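Local structure of NAD-dependent deacetylase 2 (Archaeoglobus fulgidus, 1S7G) at the adenosine-5-diphosphoribose site, the interface of chains B and A and the interface of chains C and B. The protein removes acetyl groups from protein lysines in an NAD-dependent reaction, acting on the chromatin protein Alba and thereby raising its affinity for DNA and repressing transcription. Numbering follows the deposited sequence. Chains: chain A/B/C, NAD-dependent deacetylase 2.

Contact 1: the adenosine-5-diphosphoribose site. Residues chain A 23-25, 28-29, 34-36, 42, 100-101, 118, 165, 191-194, 196, 217-219, 233-235. With APR (adenosine-5-diphosphoribose), chain D.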
# COMPACT_ATOMS: atom_id res chain seq x y z
N GLY A 23 20.87 -36.79 8.53
CA GLY A 23 19.81 -37.38 7.74
C GLY A 23 18.82 -38.01 8.69
O GLY A 23 19.00 -37.95 9.91
N ALA A 24 17.78 -38.62 8.14
CA ALA A 24 16.73 -39.26 8.92
C ALA A 24 17.22 -40.30 9.93
O ALA A 24 16.54 -40.58 10.92
CB ALA A 24 15.71 -39.90 7.97
N GLY A 25 18.40 -40.86 9.69
CA GLY A 25 18.94 -41.86 10.59
C GLY A 25 19.23 -41.41 12.01
O GLY A 25 19.14 -42.20 12.94
N ALA A 28 16.27 -41.96 14.25
CA ALA A 28 15.75 -43.31 14.34
C ALA A 28 15.48 -43.61 15.82
O ALA A 28 14.44 -44.16 16.19
CB ALA A 28 16.75 -44.31 13.78
N GLU A 29 16.44 -43.22 16.66
CA GLU A 29 16.36 -43.41 18.11
C GLU A 29 15.15 -42.72 18.73
O GLU A 29 14.79 -43.00 19.87
CB GLU A 29 17.62 -42.86 18.79
CG GLU A 29 18.68 -43.89 19.18
CD GLU A 29 19.35 -44.56 17.99
OE1 GLU A 29 20.55 -44.89 18.10
OE2 GLU A 29 18.67 -44.78 16.97
N THR A 34 13.13 -44.20 9.13
CA THR A 34 13.98 -43.66 8.08
C THR A 34 13.23 -43.79 6.76
O THR A 34 12.08 -44.23 6.73
CB THR A 34 15.32 -44.41 7.98
OG1 THR A 34 15.07 -45.81 7.79
CG2 THR A 34 16.13 -44.21 9.24
N PHE A 35 13.88 -43.40 5.66
CA PHE A 35 13.24 -43.48 4.35
C PHE A 35 13.79 -44.63 3.51
O PHE A 35 13.04 -45.33 2.83
CB PHE A 35 13.44 -42.15 3.60
CG PHE A 35 12.78 -40.98 4.27
CD1 PHE A 35 11.41 -40.77 4.15
CD2 PHE A 35 13.53 -40.08 5.04
CE1 PHE A 35 10.80 -39.69 4.78
CE2 PHE A 35 12.93 -39.00 5.67
CZ PHE A 35 11.55 -38.80 5.55
N ARG A 36 15.11 -44.82 3.57
CA ARG A 36 15.75 -45.88 2.82
C ARG A 36 16.52 -46.81 3.75
O ARG A 36 16.58 -46.57 4.96
CB ARG A 36 16.69 -45.27 1.77
CG ARG A 36 16.01 -44.25 0.87
CD ARG A 36 16.97 -43.65 -0.15
NE ARG A 36 16.33 -42.62 -0.97
CZ ARG A 36 15.87 -41.46 -0.50
NH1 ARG A 36 15.30 -40.60 -1.32
NH2 ARG A 36 16.00 -41.17 0.79
N TRP A 42 10.28 -45.71 1.97
CA TRP A 42 10.25 -45.81 0.52
C TRP A 42 10.22 -47.26 0.03
O TRP A 42 10.63 -47.57 -1.09
CB TRP A 42 11.44 -45.06 -0.09
CG TRP A 42 11.36 -43.55 0.02
CD1 TRP A 42 12.35 -42.66 -0.29
CD2 TRP A 42 10.23 -42.76 0.45
NE1 TRP A 42 11.91 -41.37 -0.09
CE2 TRP A 42 10.62 -41.40 0.37
CE3 TRP A 42 8.94 -43.07 0.90
CZ2 TRP A 42 9.76 -40.36 0.72
CZ3 TRP A 42 8.08 -42.02 1.24
CH2 TRP A 42 8.50 -40.69 1.15
N GLN A 100 18.53 -32.51 6.82
CA GLN A 100 17.58 -32.80 5.76
C GLN A 100 16.24 -33.17 6.39
O GLN A 100 15.23 -33.32 5.70
CB GLN A 100 18.09 -33.98 4.92
CG GLN A 100 19.46 -33.75 4.31
CD GLN A 100 19.99 -34.98 3.59
OE1 GLN A 100 19.53 -35.32 2.50
NE2 GLN A 100 20.94 -35.66 4.21
N ASN A 101 16.23 -33.32 7.72
CA ASN A 101 15.02 -33.68 8.46
C ASN A 101 14.10 -32.50 8.71
O ASN A 101 14.53 -31.35 8.70
CB ASN A 101 15.38 -34.30 9.81
CG ASN A 101 16.35 -35.45 9.69
OD1 ASN A 101 16.23 -36.29 8.79
ND2 ASN A 101 17.30 -35.51 10.60
N HIS A 118 15.87 -29.02 3.77
CA HIS A 118 14.64 -29.48 3.14
C HIS A 118 13.37 -28.84 3.71
O HIS A 118 12.29 -29.42 3.66
CB HIS A 118 14.54 -31.01 3.23
CG HIS A 118 15.53 -31.72 2.37
ND1 HIS A 118 15.76 -33.08 2.47
CD2 HIS A 118 16.36 -31.27 1.39
CE1 HIS A 118 16.69 -33.43 1.59
NE2 HIS A 118 17.07 -32.35 0.93
N PHE A 165 9.83 -34.12 -3.91
CA PHE A 165 10.54 -34.46 -5.14
C PHE A 165 10.04 -33.56 -6.28
O PHE A 165 8.84 -33.28 -6.38
CB PHE A 165 10.32 -35.93 -5.51
CG PHE A 165 11.26 -36.87 -4.82
CD1 PHE A 165 12.64 -36.77 -5.01
CD2 PHE A 165 10.78 -37.87 -3.98
CE1 PHE A 165 13.52 -37.65 -4.38
CE2 PHE A 165 11.65 -38.76 -3.35
CZ PHE A 165 13.03 -38.64 -3.55
N GLY A 191 23.63 -40.48 9.98
CA GLY A 191 22.37 -41.06 9.57
C GLY A 191 21.85 -40.58 8.23
O GLY A 191 20.69 -40.21 8.12
N SER A 192 22.71 -40.60 7.22
CA SER A 192 22.32 -40.16 5.88
C SER A 192 22.76 -41.13 4.79
O SER A 192 23.94 -41.48 4.68
CB SER A 192 22.90 -38.77 5.59
OG SER A 192 22.54 -38.34 4.29
N SER A 193 21.80 -41.56 3.98
CA SER A 193 22.06 -42.48 2.89
C SER A 193 22.90 -41.79 1.80
O SER A 193 23.59 -42.45 1.02
CB SER A 193 20.73 -42.96 2.30
OG SER A 193 20.92 -44.04 1.41
N LEU A 194 22.84 -40.46 1.76
CA LEU A 194 23.58 -39.67 0.78
C LEU A 194 23.26 -40.05 -0.68
O LEU A 194 24.16 -40.23 -1.49
CB LEU A 194 25.09 -39.80 1.03
CG LEU A 194 25.64 -39.22 2.34
CD1 LEU A 194 27.16 -39.38 2.39
CD2 LEU A 194 25.28 -37.75 2.45
N VAL A 196 20.07 -38.54 -2.11
CA VAL A 196 19.29 -37.42 -2.61
C VAL A 196 20.14 -36.16 -2.80
O VAL A 196 20.78 -35.67 -1.87
CB VAL A 196 18.09 -37.08 -1.68
CG1 VAL A 196 18.57 -36.84 -0.27
CG2 VAL A 196 17.36 -35.85 -2.20
N ASN A 217 26.95 -43.95 10.22
CA ASN A 217 25.71 -44.48 9.66
C ASN A 217 25.54 -45.96 9.99
O ASN A 217 26.53 -46.69 10.09
CB ASN A 217 25.67 -44.27 8.14
CG ASN A 217 24.26 -44.19 7.59
OD1 ASN A 217 23.54 -43.22 7.83
ND2 ASN A 217 23.84 -45.22 6.86
N ALA A 218 24.30 -46.40 10.13
CA ALA A 218 24.00 -47.79 10.46
C ALA A 218 24.40 -48.78 9.37
O ALA A 218 24.22 -49.99 9.51
CB ALA A 218 22.51 -47.95 10.77
N GLU A 219 24.93 -48.25 8.27
CA GLU A 219 25.36 -49.10 7.16
C GLU A 219 26.22 -48.30 6.18
O GLU A 219 26.17 -47.07 6.15
CB GLU A 219 24.14 -49.69 6.44
CG GLU A 219 23.19 -48.67 5.83
CD GLU A 219 21.83 -49.27 5.51
OE1 GLU A 219 21.02 -48.59 4.83
OE2 GLU A 219 21.55 -50.41 5.94
N GLY A 233 27.41 -47.87 12.81
CA GLY A 233 26.66 -48.13 14.02
C GLY A 233 25.48 -47.19 14.16
O GLY A 233 25.13 -46.48 13.22
N LYS A 234 24.86 -47.19 15.34
CA LYS A 234 23.72 -46.34 15.60
C LYS A 234 24.17 -45.00 16.19
O LYS A 234 24.99 -44.97 17.11
CB LYS A 234 22.75 -47.05 16.55
CG LYS A 234 22.16 -48.32 15.96
CD LYS A 234 21.34 -49.11 16.98
CE LYS A 234 20.17 -48.31 17.51
NZ LYS A 234 19.37 -49.08 18.50
N ALA A 235 23.64 -43.91 15.65
CA ALA A 235 23.99 -42.56 16.08
C ALA A 235 23.74 -42.30 17.55
O ALA A 235 24.50 -41.57 18.19
CB ALA A 235 23.24 -41.54 15.23
N1 APR D . 21.92 -44.20 13.52
C2 APR D . 22.61 -43.78 12.39
N3 APR D . 22.08 -44.15 11.08
C4 APR D . 20.85 -44.91 11.02
C5 APR D . 20.10 -45.36 12.18
C6 APR D . 20.68 -44.98 13.55
N6 APR D . 20.11 -45.33 14.67
N7 APR D . 19.03 -46.02 11.78
C8 APR D . 19.05 -46.03 10.45
N9 APR D . 20.16 -45.36 9.87
C1' APR D . 20.64 -45.07 8.50
C2' APR D . 20.07 -45.98 7.38
O2' APR D . 20.67 -47.22 7.28
C3' APR D . 20.16 -45.05 6.17
O3' APR D . 21.35 -45.21 5.36
O4' APR D . 20.23 -43.74 8.21
C4' APR D . 20.24 -43.58 6.75
C5' APR D . 19.07 -42.69 6.45
O5' APR D . 18.97 -42.55 4.99
PA APR D . 17.62 -42.19 4.29
O1A APR D . 17.84 -42.24 2.83
O2A APR D . 16.51 -42.94 4.83
O3A APR D . 17.45 -40.66 4.72
PB APR D . 18.20 -39.23 4.33
O1B APR D . 19.68 -39.40 4.10
O2B APR D . 17.76 -38.24 5.42
O5D APR D . 17.62 -38.74 2.86
C5D APR D . 16.23 -38.64 2.79
O4D APR D . 14.74 -38.34 1.09
O1D APR D . 12.75 -37.93 -0.04
C1D APR D . 13.32 -38.09 1.27
O2D APR D . 13.05 -35.63 1.50
C2D APR D . 13.26 -36.82 2.20
O3D APR D . 15.13 -35.60 3.45
C3D APR D . 14.59 -36.88 3.00
C4D APR D . 15.58 -37.59 2.05

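Contact 2: the interface of chains B and A. Residues chain B 45-46, 49-50, 58-59, 62; chain A 149-155.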
# COMPACT_ATOMS: atom_id res chain seq x y z
N TYR B 45 -14.33 -17.88 3.72
CA TYR B 45 -13.60 -17.35 2.57
C TYR B 45 -13.61 -15.84 2.35
O TYR B 45 -14.32 -15.08 3.01
CB TYR B 45 -14.12 -18.01 1.29
CG TYR B 45 -14.31 -19.50 1.39
CD1 TYR B 45 -15.54 -20.08 1.07
CD2 TYR B 45 -13.27 -20.33 1.78
CE1 TYR B 45 -15.73 -21.46 1.14
CE2 TYR B 45 -13.44 -21.72 1.85
CZ TYR B 45 -14.67 -22.27 1.53
OH TYR B 45 -14.85 -23.63 1.60
N ASP B 46 -12.78 -15.42 1.39
CA ASP B 46 -12.65 -14.03 0.98
C ASP B 46 -13.50 -13.96 -0.29
O ASP B 46 -13.25 -14.70 -1.25
CB ASP B 46 -11.18 -13.71 0.68
CG ASP B 46 -10.96 -12.28 0.23
OD1 ASP B 46 -11.27 -11.35 1.01
OD2 ASP B 46 -10.48 -12.08 -0.90
N GLU B 49 -11.94 -13.91 -3.92
CA GLU B 49 -11.26 -15.11 -4.38
C GLU B 49 -12.25 -16.15 -4.88
O GLU B 49 -12.18 -16.57 -6.03
CB GLU B 49 -10.41 -15.74 -3.26
CG GLU B 49 -9.04 -15.10 -3.03
CD GLU B 49 -8.20 -14.99 -4.30
OE1 GLU B 49 -8.11 -15.98 -5.07
OE2 GLU B 49 -7.64 -13.90 -4.54
N VAL B 50 -13.19 -16.55 -4.01
CA VAL B 50 -14.17 -17.57 -4.37
C VAL B 50 -15.31 -17.17 -5.29
O VAL B 50 -15.78 -18.00 -6.07
CB VAL B 50 -14.82 -18.21 -3.12
CG1 VAL B 50 -13.75 -18.87 -2.25
CG2 VAL B 50 -15.58 -17.15 -2.34
N ARG B 58 -12.13 -22.58 -11.17
CA ARG B 58 -11.20 -23.48 -10.50
C ARG B 58 -11.77 -24.24 -9.29
O ARG B 58 -11.31 -25.34 -8.99
CB ARG B 58 -9.96 -22.72 -10.04
CG ARG B 58 -10.21 -21.70 -8.94
CD ARG B 58 -9.03 -21.62 -7.98
NE ARG B 58 -9.26 -20.64 -6.92
CZ ARG B 58 -9.07 -19.33 -7.06
NH1 ARG B 58 -8.64 -18.85 -8.22
NH2 ARG B 58 -9.31 -18.51 -6.04
N ASN B 59 -12.76 -23.66 -8.62
CA ASN B 59 -13.33 -24.30 -7.44
C ASN B 59 -14.82 -23.98 -7.30
O ASN B 59 -15.22 -23.19 -6.44
CB ASN B 59 -12.58 -23.80 -6.20
CG ASN B 59 -12.77 -24.70 -4.99
OD1 ASN B 59 -13.74 -25.45 -4.90
ND2 ASN B 59 -11.85 -24.61 -4.04
N ALA B 62 -16.44 -24.41 -3.81
CA ALA B 62 -16.21 -23.34 -2.84
C ALA B 62 -17.14 -22.16 -3.15
O ALA B 62 -17.68 -21.53 -2.23
CB ALA B 62 -14.74 -22.88 -2.88
N ARG A 149 -7.30 -27.09 4.30
CA ARG A 149 -7.99 -26.47 3.17
C ARG A 149 -7.85 -24.97 3.36
O ARG A 149 -8.07 -24.46 4.45
CB ARG A 149 -9.46 -26.87 3.18
CG ARG A 149 -10.22 -26.51 1.94
CD ARG A 149 -11.69 -26.84 2.09
NE ARG A 149 -12.44 -26.62 0.85
CZ ARG A 149 -13.76 -26.65 0.76
NH1 ARG A 149 -14.35 -26.44 -0.41
NH2 ARG A 149 -14.50 -26.87 1.85
N CYS A 150 -7.47 -24.25 2.30
CA CYS A 150 -7.30 -22.80 2.40
C CYS A 150 -8.58 -22.14 2.93
O CYS A 150 -9.67 -22.37 2.41
CB CYS A 150 -6.93 -22.21 1.04
SG CYS A 150 -6.57 -20.43 1.09
N ARG A 151 -8.45 -21.32 3.97
CA ARG A 151 -9.61 -20.65 4.55
C ARG A 151 -9.95 -19.38 3.78
O ARG A 151 -10.93 -18.69 4.09
CB ARG A 151 -9.37 -20.37 6.04
CG ARG A 151 -9.13 -18.91 6.43
CD ARG A 151 -7.81 -18.37 5.91
NE ARG A 151 -7.67 -16.93 6.13
CZ ARG A 151 -6.64 -16.20 5.71
NH1 ARG A 151 -5.65 -16.78 5.05
NH2 ARG A 151 -6.60 -14.90 5.95
N LYS A 152 -9.16 -19.08 2.75
CA LYS A 152 -9.38 -17.89 1.94
C LYS A 152 -10.05 -18.21 0.59
O LYS A 152 -10.97 -17.51 0.16
CB LYS A 152 -8.06 -17.15 1.70
CG LYS A 152 -8.23 -15.82 1.00
CD LYS A 152 -6.91 -15.08 0.87
CE LYS A 152 -7.09 -13.80 0.05
NZ LYS A 152 -5.82 -13.03 -0.05
N CYS A 153 -9.60 -19.27 -0.08
CA CYS A 153 -10.17 -19.62 -1.38
C CYS A 153 -10.80 -21.02 -1.43
O CYS A 153 -11.34 -21.41 -2.46
CB CYS A 153 -9.11 -19.51 -2.48
SG CYS A 153 -8.09 -20.99 -2.69
N GLY A 154 -10.70 -21.77 -0.34
CA GLY A 154 -11.28 -23.11 -0.30
C GLY A 154 -10.52 -24.19 -1.05
O GLY A 154 -11.01 -25.30 -1.23
N SER A 155 -9.31 -23.86 -1.49
CA SER A 155 -8.49 -24.81 -2.23
C SER A 155 -7.96 -25.93 -1.36
O SER A 155 -7.69 -25.73 -0.18
CB SER A 155 -7.30 -24.10 -2.88
OG SER A 155 -6.38 -25.05 -3.39
O HOH W 1 -12.97 -19.56 5.67

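Contact 3: the interface of chains C and B. Residues chain C 201, 204, 207, 226; chain B 35-38, 41.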
# COMPACT_ATOMS: atom_id res chain seq x y z
N GLU C 201 -14.42 -0.57 7.53
CA GLU C 201 -14.22 -1.91 7.01
C GLU C 201 -12.79 -2.47 7.00
O GLU C 201 -12.61 -3.68 7.17
CB GLU C 201 -14.82 -2.00 5.59
CG GLU C 201 -14.82 -3.40 4.96
CD GLU C 201 -15.59 -4.43 5.79
OE1 GLU C 201 -16.55 -4.04 6.49
OE2 GLU C 201 -15.25 -5.63 5.72
N TYR C 204 -11.75 -4.97 9.72
CA TYR C 204 -12.37 -6.29 9.53
C TYR C 204 -11.68 -7.07 8.43
O TYR C 204 -11.62 -8.30 8.48
CB TYR C 204 -13.86 -6.14 9.21
CG TYR C 204 -14.70 -5.79 10.43
CD1 TYR C 204 -15.07 -6.78 11.34
CD2 TYR C 204 -15.06 -4.47 10.70
CE1 TYR C 204 -15.78 -6.46 12.50
CE2 TYR C 204 -15.77 -4.14 11.86
CZ TYR C 204 -16.12 -5.15 12.76
OH TYR C 204 -16.80 -4.85 13.92
N LYS C 207 -8.45 -8.20 9.99
CA LYS C 207 -8.79 -9.23 10.97
C LYS C 207 -9.01 -10.58 10.27
O LYS C 207 -8.46 -11.59 10.68
CB LYS C 207 -10.06 -8.84 11.73
CG LYS C 207 -10.52 -9.85 12.78
CD LYS C 207 -9.58 -9.87 13.97
CE LYS C 207 -10.07 -10.81 15.06
NZ LYS C 207 -9.19 -10.72 16.27
N ILE C 226 -12.95 -6.80 18.12
CA ILE C 226 -12.03 -7.60 17.31
C ILE C 226 -10.55 -7.28 17.53
O ILE C 226 -9.67 -7.92 16.95
CB ILE C 226 -12.33 -7.46 15.81
CG1 ILE C 226 -12.05 -6.03 15.34
CG2 ILE C 226 -13.78 -7.85 15.53
CD1 ILE C 226 -12.14 -5.85 13.83
N PHE B 35 -21.25 -8.69 3.11
CA PHE B 35 -19.81 -8.88 2.93
C PHE B 35 -19.05 -7.92 3.84
O PHE B 35 -17.82 -7.90 3.82
CB PHE B 35 -19.40 -8.57 1.49
CG PHE B 35 -19.84 -9.59 0.48
CD1 PHE B 35 -19.56 -9.40 -0.87
CD2 PHE B 35 -20.52 -10.74 0.86
CE1 PHE B 35 -19.95 -10.33 -1.82
CE2 PHE B 35 -20.91 -11.68 -0.08
CZ PHE B 35 -20.62 -11.47 -1.43
N ARG B 36 -19.78 -7.13 4.63
CA ARG B 36 -19.18 -6.13 5.51
C ARG B 36 -19.24 -6.43 7.01
O ARG B 36 -20.06 -7.23 7.48
CB ARG B 36 -19.87 -4.76 5.30
CG ARG B 36 -19.56 -4.05 3.97
CD ARG B 36 -18.25 -3.29 4.05
NE ARG B 36 -18.22 -2.32 5.14
CZ ARG B 36 -18.92 -1.18 5.16
NH1 ARG B 36 -19.69 -0.85 4.13
NH2 ARG B 36 -18.83 -0.36 6.20
N GLY B 37 -18.36 -5.75 7.75
CA GLY B 37 -18.30 -5.89 9.19
C GLY B 37 -18.28 -7.31 9.72
O GLY B 37 -17.63 -8.19 9.14
N GLU B 38 -19.00 -7.52 10.82
CA GLU B 38 -19.08 -8.83 11.44
C GLU B 38 -19.58 -9.90 10.47
O GLU B 38 -19.05 -11.01 10.44
CB GLU B 38 -19.98 -8.76 12.68
CG GLU B 38 -19.36 -7.95 13.82
CD GLU B 38 -20.32 -7.66 14.97
OE1 GLU B 38 -19.87 -7.09 15.98
OE2 GLU B 38 -21.52 -8.01 14.86
N LEU B 41 -16.78 -10.92 8.28
CA LEU B 41 -15.81 -11.65 9.07
C LEU B 41 -16.34 -13.06 9.36
O LEU B 41 -15.60 -14.04 9.32
CB LEU B 41 -15.56 -10.91 10.39
CG LEU B 41 -14.50 -11.48 11.33
CD1 LEU B 41 -13.15 -11.54 10.63
CD2 LEU B 41 -14.43 -10.61 12.58
O HOH W 2 -16.02 -7.88 6.99
O HOH W 3 -17.97 -2.21 8.33
O HOH W 4 -17.13 -6.53 15.95

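Contact 1: the adenosine-5-diphosphoribose site
ADP-ribose, the part of NAD left when nicotinamide departs, lies almost wholly buried in the sirtuin cofactor cleft. Packing is tightest at the adenosine and pyrophosphate. A:Ala218 CB presses on one face of the adenine, 3.5 Å from APR C4, and A:Gly25 CA lies over the opposite face. At the rim of the base, the backbone N of A:Ala235 is 2.7 Å from APR N1. A:Asn217, with CG anti to its backbone N (chi1 -154°), sends ND2 to the ribose 3'-hydroxyl O3' at 2.9 Å; the same amide group donates to A:Glu219 O, which fixes its rotation. A:Glu219 OE1 lies 2.8 Å from the ribose 2'-hydroxyl O2', a probable hydrogen bond of bent geometry. Oxygen O2A of the alpha-phosphate is gripped by the backbone N of both A:Phe35 and A:Arg36, while O1B of the beta-phosphate takes A:Ser192 OG and A:Ser193 N. The A:Arg36 chain, extended from CG to NE, brings NH2 in its guanidinium plane to phosphate O1A (2.9 Å, a salt bridge) and to distal-ribose O4D (3.1 Å). The distal ribose is held more loosely: catalytic A:His118 meets O3D edge-on through ND1 at 2.8 Å, but O1D has A:Trp42 NE1 no nearer than 3.5 Å. The site lies in the cleft between the Rossmann and small domains: 3-10 helix 24-30, the end of strand 212-217 and the start of helix 235-249 frame the adenosine, and the A:Phe35-A:Arg36 loop covers the phosphates.

Contact 2: the interface of chains B and A
The zinc-binding module of the sirtuin fold supplies chain A's side, through the CxxC knuckle A:Cys150 to A:Cys153, which docks on the helical segment around residues 45-62 of chain B. This packing may belong to the crystal alone. B:Tyr45 hides most surface. Its ring lies along the knuckle, CE2 3.4 Å from A:Gly154 CA, and its tip sets OH above one face of the A:Arg149 guanidinium, the two planes 74° apart. That guanidinium is steadied from its own chain, NE donating to A:Gly154 O at 2.8 Å. An alanine in place of B:Tyr45 would probably lose the packing on A:Gly154 and uncover this face of A:Arg149. A:Lys152, extended with CG anti to its backbone N (chi1 -173°), runs beside B:Asp46, both pointing the same way, CG 3.6 Å from B:Asp46 CB. Its carbonyl O receives B:Asp46 N at 3.0 Å, nearly straight (175° at H) and on a lone pair. The lysine NZ stays 4.8 Å from B:Asp46 OD2, so any attraction is probably long-range. Ligand A:Cys153 packs its CA against B:Val50 CG1 and its CB beside B:Arg58 NH2, which is paired with B:Glu49 OE1 of its own chain. A water joins B:Tyr45 N to A:Arg151 O.

Contact 3: the interface of chains C and B
Helix 202-209 of chain C, with C:Glu201 just before it, meets the start of helix 37-42 in chain B, part of the cofactor-binding loop of the sirtuin fold. The structure alone does not establish this as a physiological interface. C:Glu201, CG anti to its backbone N (chi1 -174°) and chain bent at chi2, brings OE1 to two donors. B:Gly37 N, at the helix start, meets its syn lone pair at 2.8 Å along an almost straight line (178° at H). B:Arg36 NE, in a salt bridge, donates to OE1 at 2.8 Å from above the carboxylate plane, though OE1 lies in the guanidinium plane. Bends at chi2 and chi3 fold the arginine back, so that CD and NE cross the glutamate obliquely. The positive guanidinium and the helix start would probably stabilise the carboxylate's negative charge. OE2 reaches B:Gly37 O through a water, 2.7 Å from each of the two oxygens. The C:Tyr204 ring is sandwiched: B:Gly37 CA sits over the centre of one face, 3.8 Å from its centroid, and C:Ile226 CD1 lies toward the rim of the other. Its OH shares a water with B:Glu38 OE1. B:Leu41, CG anti to its backbone N, pushes CD1 to 3.8 Å from C:Lys207 CG and CD2 toward C:Ile226 CG2.

Measured between the centres of their C-alpha atoms, contact 1 lies about 38 Å from contact 2 and 49 Å from contact 3, whereas contacts 2 and 3 are about 18 Å apart. Chain B is common to those two and joins chain A to chain C. Residues 35 and 36 serve in both contact 1 and contact 3: the arginine is extended toward a phosphate in chain A but folded toward a neighbour's glutamate in chain B, two poses that one copy is unlikely to adopt together. The packing may therefore influence the cofactor loop, perhaps only within this crystal.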